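Local coordinates for protein ubiquinol-cytochrome C chaperone (Brucella abortus NCTC 8038, PDB 6RWT) that probably acts, like its mitochondrial homolog Cbp3, as an assembly factor of respiratory complex III that chaperones newly synthesized cytochrome b, at residues 17-21 / 74-79; 45-49 / 107-111; 53-57 / 171-175. The contacts are given in a common frame with arbitrary orientation. Where two conformers were deposited one is given. Numbering follows the deposited sequence.

Contact 1 (17-21 / 74-79); sequences VLRVY and EIADEF. With MG (magnesium ion), chain C.
An apolar crossing of two helices in an all-alpha fold, with acids at its edge holding a hydrated metal, is what 17-21 and 74-79 form. Both segments are regular alpha-helix, with axes 10.3 Å apart at a crossing angle of -67°; the nearest CA pairs are Val17-Glu74 (6.8 Å) and Tyr21-Ile75 (6.5 Å). Val17, a t rotamer, points toward the partner helix: its CG2 lies 3.7 Å from Glu74 CB and its CG1 4.0 Å from Glu78 CG, so it rests on the aliphatic parts of two acids one turn apart. Their carboxylates are engaged otherwise. Glu74 OE1 binds a magnesium ion at 2.0 Å, and five waters complete six ligands; one of them donates to both Asp77 OD2 (2.8 Å) and Glu78 OE2 (2.7 Å). Glu74 OE2 accepts a hydrogen bond from Asn13 ND2, and Glu78 OE2 forms a salt bridge with Lys81. One turn on, Val20 CG1 meets Ile75 CD1 at 3.7 Å, the isoleucine being m,m. Tyr21, chi1 t, lays its ring along helix 74-79: Glu78 CB sits 4.0 Å from the Tyr21 ring centroid, 21° off the normal, a CH-pi contact, while Tyr21 OH comes 3.5 Å from Phe79 CA and hydrogen-bonds Asp82. Helix 2-28 thus lies across helix 66-89, while Ile54 of helix 43-61 touches Tyr21, Ile75 and Phe79.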
loop_
_atom_site.group_PDB
_atom_site.type_symbol
_atom_site.label_atom_id
_atom_site.label_comp_id
_atom_site.label_asym_id
_atom_site.label_seq_id
_atom_site.Cartn_x
_atom_site.Cartn_y
_atom_site.Cartn_z
ATOM N N VAL A 17 -10.823 -10.266 3.251
ATOM C CA VAL A 17 -9.441 -10.110 2.769
ATOM C C VAL A 17 -9.426 -9.885 1.242
ATOM O O VAL A 17 -8.733 -8.996 0.748
ATOM C CB VAL A 17 -8.556 -11.318 3.167
ATOM C CG1 VAL A 17 -7.199 -11.270 2.481
ATOM C CG2 VAL A 17 -8.369 -11.369 4.682
ATOM N N LEU A 18 -10.212 -10.673 0.512
ATOM C CA LEU A 18 -10.300 -10.531 -0.938
ATOM C C LEU A 18 -10.822 -9.153 -1.343
ATOM O O LEU A 18 -10.239 -8.513 -2.238
ATOM C CB LEU A 18 -11.169 -11.631 -1.557
ATOM C CG LEU A 18 -11.405 -11.592 -3.071
ATOM C CD1 LEU A 18 -10.095 -11.701 -3.840
ATOM C CD2 LEU A 18 -12.361 -12.705 -3.472
ATOM N N ARG A 19 -11.899 -8.676 -0.714
ATOM C CA ARG A 19 -12.447 -7.369 -1.124
ATOM C C ARG A 19 -11.530 -6.209 -0.742
ATOM O O ARG A 19 -11.346 -5.289 -1.543
ATOM C CB ARG A 19 -13.899 -7.113 -0.681
ATOM C CG ARG A 19 -14.334 -7.544 0.698
ATOM C CD ARG A 19 -15.830 -7.827 0.620
ATOM N NE ARG A 19 -16.379 -8.669 1.683
ATOM C CZ ARG A 19 -16.877 -8.195 2.818
ATOM N NH1 ARG A 19 -17.373 -9.019 3.721
ATOM N NH2 ARG A 19 -16.865 -6.892 3.055
ATOM N N VAL A 20 -10.932 -6.264 0.450
ATOM C CA VAL A 20 -9.969 -5.220 0.868
ATOM C C VAL A 20 -8.764 -5.169 -0.088
ATOM O O VAL A 20 -8.406 -4.089 -0.577
ATOM C CB VAL A 20 -9.519 -5.412 2.346
ATOM C CG1 VAL A 20 -8.336 -4.520 2.717
ATOM C CG2 VAL A 20 -10.673 -5.140 3.295
ATOM N N TYR A 21 -8.174 -6.329 -0.389
ATOM C CA TYR A 21 -7.015 -6.381 -1.294
ATOM C C TYR A 21 -7.371 -5.847 -2.702
ATOM O O TYR A 21 -6.594 -5.087 -3.308
ATOM C CB TYR A 21 -6.384 -7.802 -1.341
ATOM C CG TYR A 21 -4.985 -7.776 -1.916
ATOM C CD1 TYR A 21 -3.902 -7.340 -1.147
ATOM C CD2 TYR A 21 -4.742 -8.136 -3.231
ATOM C CE1 TYR A 21 -2.622 -7.268 -1.682
ATOM C CE2 TYR A 21 -3.458 -8.078 -3.772
ATOM C CZ TYR A 21 -2.400 -7.642 -2.991
ATOM O OH TYR A 21 -1.123 -7.564 -3.515
ATOM N N GLU A 74 -2.880 -10.189 7.136
ATOM C CA GLU A 74 -3.473 -10.795 5.932
ATOM C C GLU A 74 -3.115 -10.014 4.662
ATOM O O GLU A 74 -2.759 -10.614 3.651
ATOM C CB GLU A 74 -5.005 -10.881 6.047
ATOM C CG GLU A 74 -5.539 -11.849 7.107
ATOM C CD GLU A 74 -5.707 -13.286 6.635
ATOM O OE1 GLU A 74 -5.258 -13.639 5.514
ATOM O OE2 GLU A 74 -6.306 -14.085 7.404
ATOM N N ILE A 75 -3.226 -8.689 4.725
ATOM C CA ILE A 75 -2.924 -7.833 3.570
ATOM C C ILE A 75 -1.429 -7.893 3.225
ATOM O O ILE A 75 -1.065 -8.001 2.048
ATOM C CB ILE A 75 -3.407 -6.382 3.800
ATOM C CG1 ILE A 75 -4.946 -6.342 3.830
ATOM C CG2 ILE A 75 -2.841 -5.450 2.731
ATOM C CD1 ILE A 75 -5.617 -6.972 2.625
ATOM N N ALA A 76 -0.569 -7.864 4.243
ATOM C CA ALA A 76 0.875 -8.052 4.045
ATOM C C ALA A 76 1.199 -9.412 3.398
ATOM O O ALA A 76 1.983 -9.472 2.453
ATOM C CB ALA A 76 1.630 -7.886 5.361
ATOM N N ASP A 77 0.544 -10.479 3.862
ATOM C CA ASP A 77 0.706 -11.833 3.289
ATOM C C ASP A 77 0.345 -11.851 1.801
ATOM O O ASP A 77 1.110 -12.365 0.969
ATOM C CB ASP A 77 -0.171 -12.853 4.050
ATOM C CG ASP A 77 0.071 -14.307 3.615
ATOM O OD1 ASP A 77 1.224 -14.781 3.709
ATOM O OD2 ASP A 77 -0.895 -14.994 3.205
ATOM N N GLU A 78 -0.805 -11.274 1.460
ATOM C CA GLU A 78 -1.247 -11.232 0.050
ATOM C C GLU A 78 -0.294 -10.395 -0.820
ATOM O O GLU A 78 0.018 -10.779 -1.961
ATOM C CB GLU A 78 -2.683 -10.707 -0.062
ATOM C CG GLU A 78 -3.768 -11.622 0.507
ATOM C CD GLU A 78 -3.844 -12.979 -0.175
ATOM O OE1 GLU A 78 -3.818 -13.043 -1.432
ATOM O OE2 GLU A 78 -3.925 -13.989 0.553
ATOM N N PHE A 79 0.169 -9.267 -0.276
ATOM C CA PHE A 79 1.147 -8.389 -0.955
ATOM C C PHE A 79 2.451 -9.122 -1.276
ATOM O O PHE A 79 2.899 -9.111 -2.411
ATOM C CB PHE A 79 1.411 -7.153 -0.090
ATOM C CG PHE A 79 2.538 -6.271 -0.569
ATOM C CD1 PHE A 79 2.451 -5.573 -1.768
ATOM C CD2 PHE A 79 3.679 -6.103 0.216
ATOM C CE1 PHE A 79 3.480 -4.736 -2.173
ATOM C CE2 PHE A 79 4.708 -5.267 -0.184
ATOM C CZ PHE A 79 4.609 -4.581 -1.381
HETATM MG MG MG C . -4.933 -15.365 4.448
HETATM O O HOH W 1 -6.337 -16.335 5.833
HETATM O O HOH W 2 -3.603 -14.460 3.181
HETATM O O HOH W 3 -4.503 -17.283 3.777
HETATM O O HOH W 4 -6.467 -15.093 3.089
HETATM O O HOH W 5 -3.345 -15.717 5.861
#

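Contact 2 (45-49 / 107-111); sequences GRYEM and MFYGR
In this all-helical fold, 45-49 of helix 43-61 and 107-111 of helix 100-120 exemplify a widely spaced helix pair bridged by long side chains. Both are alpha-helical, their axes 12.8 Å apart and crossing at -63°; even the nearest CA atoms, of Glu48 and Phe108, are 9.5 Å apart. Tyr47, with chi1 t and chi2 87°, extends straight across the gap. Its OH reaches Met107 CE at 3.6 Å and Phe108 CB at 3.8 Å, arriving at the edge of the Phe108 ring. Met107 is t,t,p, which brings its methyl back to the tyrosine. Glu48 starts sideways but, as an m,m rotamer, curls its carboxylate toward Arg111, whose chi1 to chi3 are m,t,p. The guanidinium turns an edge to the acid, and a single oxygen takes both donors: Arg111 NH1 and NH2 lie 2.9 and 3.0 Å from Glu48 OE2, a salt bridge with two hydrogen bonds. Around it, Glu48 packs on Asn134 and Ile135 of helix 124-135, while Tyr47 touches Phe79 and Val83 of helix 66-89. One water links Tyr47 OH (2.8 Å), Arg111 NH1, from which it accepts at 3.0 Å, and Met107 O, to which it donates at 2.9 Å.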
loop_
_atom_site.group_PDB
_atom_site.type_symbol
_atom_site.label_atom_id
_atom_site.label_comp_id
_atom_site.label_asym_id
_atom_site.label_seq_id
_atom_site.Cartn_x
_atom_site.Cartn_y
_atom_site.Cartn_z
ATOM N N GLY A 45 7.675 0.739 -11.514
ATOM C CA GLY A 45 6.757 1.849 -11.224
ATOM C C GLY A 45 5.400 1.393 -10.700
ATOM O O GLY A 45 4.835 1.997 -9.776
ATOM N N ARG A 46 4.874 0.319 -11.291
ATOM C CA ARG A 46 3.630 -0.301 -10.801
ATOM C C ARG A 46 3.796 -0.858 -9.366
ATOM O O ARG A 46 2.885 -0.729 -8.524
ATOM C CB ARG A 46 3.122 -1.375 -11.779
ATOM C CG ARG A 46 2.707 -0.816 -13.140
ATOM C CD ARG A 46 2.020 -1.827 -14.050
ATOM N NE ARG A 46 2.897 -2.912 -14.506
ATOM C CZ ARG A 46 3.644 -2.911 -15.616
ATOM N NH1 ARG A 46 3.687 -1.862 -16.445
ATOM N NH2 ARG A 46 4.368 -3.988 -15.902
ATOM N N TYR A 47 4.959 -1.459 -9.079
ATOM C CA TYR A 47 5.305 -1.855 -7.703
ATOM C C TYR A 47 5.307 -0.641 -6.740
ATOM O O TYR A 47 4.820 -0.749 -5.598
ATOM C CB TYR A 47 6.644 -2.634 -7.637
ATOM C CG TYR A 47 7.160 -2.741 -6.211
ATOM C CD1 TYR A 47 6.758 -3.779 -5.376
ATOM C CD2 TYR A 47 7.979 -1.739 -5.664
ATOM C CE1 TYR A 47 7.191 -3.852 -4.055
ATOM C CE2 TYR A 47 8.405 -1.790 -4.342
ATOM C CZ TYR A 47 8.011 -2.844 -3.536
ATOM O OH TYR A 47 8.415 -2.892 -2.219
ATOM N N GLU A 48 5.847 0.506 -7.178
ATOM C CA GLU A 48 5.874 1.690 -6.303
ATOM C C GLU A 48 4.445 2.118 -5.933
ATOM O O GLU A 48 4.182 2.490 -4.788
ATOM C CB GLU A 48 6.652 2.869 -6.924
ATOM C CG GLU A 48 8.158 2.664 -7.135
ATOM C CD GLU A 48 8.949 2.334 -5.869
ATOM O OE1 GLU A 48 8.500 2.658 -4.747
ATOM O OE2 GLU A 48 10.061 1.760 -5.993
ATOM N N MET A 49 3.519 2.057 -6.884
ATOM C CA MET A 49 2.120 2.400 -6.585
ATOM C C MET A 49 1.436 1.347 -5.696
ATOM O O MET A 49 0.722 1.711 -4.746
ATOM C CB MET A 49 1.311 2.654 -7.870
ATOM C CG MET A 49 1.723 3.910 -8.655
ATOM S SD MET A 49 1.570 5.461 -7.731
ATOM C CE MET A 49 3.234 5.644 -7.130
ATOM N N MET A 107 13.231 -4.302 1.573
ATOM C CA MET A 107 13.019 -3.268 0.532
ATOM C C MET A 107 11.693 -2.539 0.766
ATOM O O MET A 107 11.632 -1.310 0.648
ATOM C CB MET A 107 13.067 -3.880 -0.885
ATOM C CG MET A 107 12.979 -2.888 -2.049
ATOM S SD MET A 107 13.066 -3.718 -3.648
ATOM C CE MET A 107 11.379 -4.302 -3.799
ATOM N N PHE A 108 10.647 -3.291 1.116
ATOM C CA PHE A 108 9.351 -2.689 1.424
ATOM C C PHE A 108 9.402 -1.843 2.706
ATOM O O PHE A 108 9.232 -0.619 2.649
ATOM C CB PHE A 108 8.228 -3.746 1.520
ATOM C CG PHE A 108 6.896 -3.167 1.939
ATOM C CD1 PHE A 108 6.186 -2.329 1.079
ATOM C CD2 PHE A 108 6.389 -3.385 3.210
ATOM C CE1 PHE A 108 4.971 -1.767 1.466
ATOM C CE2 PHE A 108 5.176 -2.822 3.607
ATOM C CZ PHE A 108 4.467 -1.999 2.732
ATOM N N TYR A 109 9.627 -2.475 3.849
ATOM C CA TYR A 109 9.542 -1.767 5.138
ATOM C C TYR A 109 10.542 -0.608 5.270
ATOM O O TYR A 109 10.208 0.445 5.831
ATOM C CB TYR A 109 9.665 -2.744 6.320
ATOM C CG TYR A 109 8.454 -3.654 6.483
ATOM C CD1 TYR A 109 7.220 -3.143 6.891
ATOM C CD2 TYR A 109 8.537 -5.028 6.226
ATOM C CE1 TYR A 109 6.106 -3.968 7.032
ATOM C CE2 TYR A 109 7.431 -5.859 6.365
ATOM C CZ TYR A 109 6.214 -5.326 6.770
ATOM O OH TYR A 109 5.109 -6.153 6.918
ATOM N N GLY A 110 11.749 -0.783 4.736
ATOM C CA GLY A 110 12.768 0.266 4.775
ATOM C C GLY A 110 12.425 1.511 3.973
ATOM O O GLY A 110 12.570 2.635 4.469
ATOM N N ARG A 111 11.949 1.320 2.744
ATOM C CA ARG A 111 11.723 2.443 1.831
ATOM C C ARG A 111 10.415 3.189 2.090
ATOM O O ARG A 111 10.334 4.376 1.787
ATOM C CB ARG A 111 11.807 1.986 0.370
ATOM C CG ARG A 111 13.196 1.483 -0.008
ATOM C CD ARG A 111 13.265 0.858 -1.390
ATOM N NE ARG A 111 13.220 1.829 -2.488
ATOM C CZ ARG A 111 12.347 1.839 -3.500
ATOM N NH1 ARG A 111 11.354 0.950 -3.585
ATOM N NH2 ARG A 111 12.453 2.776 -4.441
HETATM O O HOH W 6 9.894 -0.625 -1.506
#

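Contact 3 (53-57 / 171-175)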
loop_
_atom_site.group_PDB
_atom_site.type_symbol
_atom_site.label_atom_id
_atom_site.label_comp_id
_atom_site.label_asym_id
_atom_site.label_seq_id
_atom_site.Cartn_x
_atom_site.Cartn_y
_atom_site.Cartn_z
ATOM N N HIS A 53 0.139 2.099 -1.638
ATOM C CA HIS A 53 -1.245 1.881 -1.191
ATOM C C HIS A 53 -1.345 0.807 -0.089
ATOM O O HIS A 53 -2.135 0.950 0.857
ATOM C CB HIS A 53 -2.171 1.608 -2.400
ATOM C CG HIS A 53 -2.426 2.829 -3.234
ATOM N ND1 HIS A 53 -1.524 3.321 -4.159
ATOM C CD2 HIS A 53 -3.476 3.684 -3.247
ATOM C CE1 HIS A 53 -2.018 4.422 -4.707
ATOM N NE2 HIS A 53 -3.195 4.669 -4.162
ATOM N N ILE A 54 -0.514 -0.235 -0.178
ATOM C CA ILE A 54 -0.395 -1.219 0.902
ATOM C C ILE A 54 0.120 -0.549 2.195
ATOM O O ILE A 54 -0.462 -0.741 3.273
ATOM C CB ILE A 54 0.503 -2.418 0.476
ATOM C CG1 ILE A 54 -0.178 -3.240 -0.623
ATOM C CG2 ILE A 54 0.878 -3.294 1.671
ATOM C CD1 ILE A 54 -1.339 -4.117 -0.174
ATOM N N PHE A 55 1.174 0.267 2.075
ATOM C CA PHE A 55 1.681 1.038 3.204
ATOM C C PHE A 55 0.564 1.848 3.890
ATOM O O PHE A 55 0.458 1.859 5.113
ATOM C CB PHE A 55 2.826 1.992 2.790
ATOM C CG PHE A 55 2.938 3.192 3.688
ATOM C CD1 PHE A 55 3.602 3.103 4.896
ATOM C CD2 PHE A 55 2.312 4.397 3.352
ATOM C CE1 PHE A 55 3.655 4.195 5.757
ATOM C CE2 PHE A 55 2.352 5.484 4.207
ATOM C CZ PHE A 55 3.031 5.382 5.410
ATOM N N LEU A 56 -0.229 2.568 3.099
ATOM C CA LEU A 56 -1.307 3.392 3.671
ATOM C C LEU A 56 -2.271 2.558 4.514
ATOM O O LEU A 56 -2.676 2.986 5.603
ATOM C CB LEU A 56 -2.065 4.165 2.582
ATOM C CG LEU A 56 -1.408 5.470 2.120
ATOM C CD1 LEU A 56 -1.911 5.902 0.748
ATOM C CD2 LEU A 56 -1.622 6.583 3.142
ATOM N N ALA A 57 -2.620 1.371 4.026
ATOM C CA ALA A 57 -3.491 0.455 4.794
ATOM C C ALA A 57 -2.845 -0.030 6.104
ATOM O O ALA A 57 -3.469 0.022 7.169
ATOM C CB ALA A 57 -3.901 -0.733 3.935
ATOM N N ASP A 171 -14.766 -2.314 4.956
ATOM C CA ASP A 171 -15.195 -1.038 4.338
ATOM C C ASP A 171 -14.056 -0.015 4.197
ATOM O O ASP A 171 -14.097 1.070 4.776
ATOM C CB ASP A 171 -16.374 -0.425 5.117
ATOM C CG ASP A 171 -17.626 -1.295 5.086
ATOM O OD1 ASP A 171 -17.732 -2.221 4.249
ATOM O OD2 ASP A 171 -18.532 -1.031 5.902
ATOM N N ILE A 172 -13.068 -0.359 3.378
ATOM C CA ILE A 172 -11.907 0.499 3.097
ATOM C C ILE A 172 -12.176 1.334 1.835
ATOM O O ILE A 172 -12.846 0.870 0.902
ATOM C CB ILE A 172 -10.610 -0.348 2.949
ATOM C CG1 ILE A 172 -9.355 0.537 2.942
ATOM C CG2 ILE A 172 -10.632 -1.234 1.694
ATOM C CD1 ILE A 172 -8.051 -0.245 3.065
ATOM N N SER A 173 -11.675 2.571 1.816
ATOM C CA SER A 173 -11.695 3.387 0.600
ATOM C C SER A 173 -10.506 4.347 0.552
ATOM O O SER A 173 -9.943 4.723 1.592
ATOM C CB SER A 173 -13.026 4.149 0.452
ATOM O OG SER A 173 -13.274 4.992 1.558
ATOM N N TYR A 174 -10.116 4.695 -0.670
ATOM C CA TYR A 174 -9.098 5.700 -0.962
ATOM C C TYR A 174 -9.763 6.862 -1.700
ATOM O O TYR A 174 -10.898 6.751 -2.189
ATOM C CB TYR A 174 -7.982 5.100 -1.834
ATOM C CG TYR A 174 -7.153 4.051 -1.105
ATOM C CD1 TYR A 174 -7.631 2.749 -0.921
ATOM C CD2 TYR A 174 -5.904 4.365 -0.561
ATOM C CE1 TYR A 174 -6.877 1.796 -0.238
ATOM C CE2 TYR A 174 -5.151 3.420 0.119
ATOM C CZ TYR A 174 -5.638 2.130 0.292
ATOM O OH TYR A 174 -4.896 1.169 0.978
ATOM N N MET A 175 -9.045 7.974 -1.788
ATOM C CA MET A 175 -9.538 9.133 -2.531
ATOM C C MET A 175 -9.501 8.861 -4.044
ATOM O O MET A 175 -8.706 8.041 -4.510
ATOM C CB MET A 175 -8.712 10.377 -2.186
ATOM C CG MET A 175 -8.718 10.776 -0.709
ATOM S SD MET A 175 -10.332 11.162 0.014
ATOM C CE MET A 175 -10.771 12.617 -0.934
#
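A chain segment without regular secondary structure can be fixed to a helix by one well-placed aromatic residue, and Tyr174 does this here. It has the largest share of buried surface, 86 Å², followed by His53 with 39 Å² and Ala57 with 27 Å². From the extended backbone of 172-175 the tyrosine points toward helix 43-61, and its hydroxyl donates a hydrogen bond to His53 O, with Tyr174 OH and His53 O 2.8 Å apart. That carbonyl also accepts the helical bond from Ala57 N at 3.2 Å, so the phenol adds a second donor to an oxygen already used within the helix. His53 meets the same tyrosine through its ring: His53 CD2 and Tyr174 CD2 are 3.7 Å apart, and the planes are inclined at 55° in an oblique aromatic pair. Both imidazole nitrogens are engaged elsewhere, ND1 with Met49 O of its own helix and NE2 with Tyr151 OH, so the imidazole links helix 43-61 to helix 145-161. Ala57 is small enough to let the phenol approach, its CB lying 3.7 Å from Tyr174 OH; it also meets Ile172 CD1 at 4.3 Å from CB. Leu56 CB borders the ring edge, 4.0 Å from Tyr174 CE2. The arrangement is that of a C-terminal extended segment packed against the helices of an all-alpha fold, with Ile172 and Tyr174 turned inward.

In the fold
The three contacts show how one central helix can organise a helical domain. Helix 43-61 supplies a segment to contacts 2 and 3, and its Ile54 reaches into contact 1, with Ile54 CD1 3.5 Å from Ile75 CG2. The centres lie about 16 Å (contacts 1 and 2), 11 Å (1 and 3) and 15 Å (2 and 3) apart. Phe79 joins contacts 1 and 2, its CE2 3.5 Å from Phe108 CD1. Along the chain the segments run 17-21, 45-49, 53-57, 74-79, 107-111 and 171-175, and every pair of contacts alternates, so residues distant in sequence, from the N-terminal helix to the C-terminal segment, meet in one strand-free core.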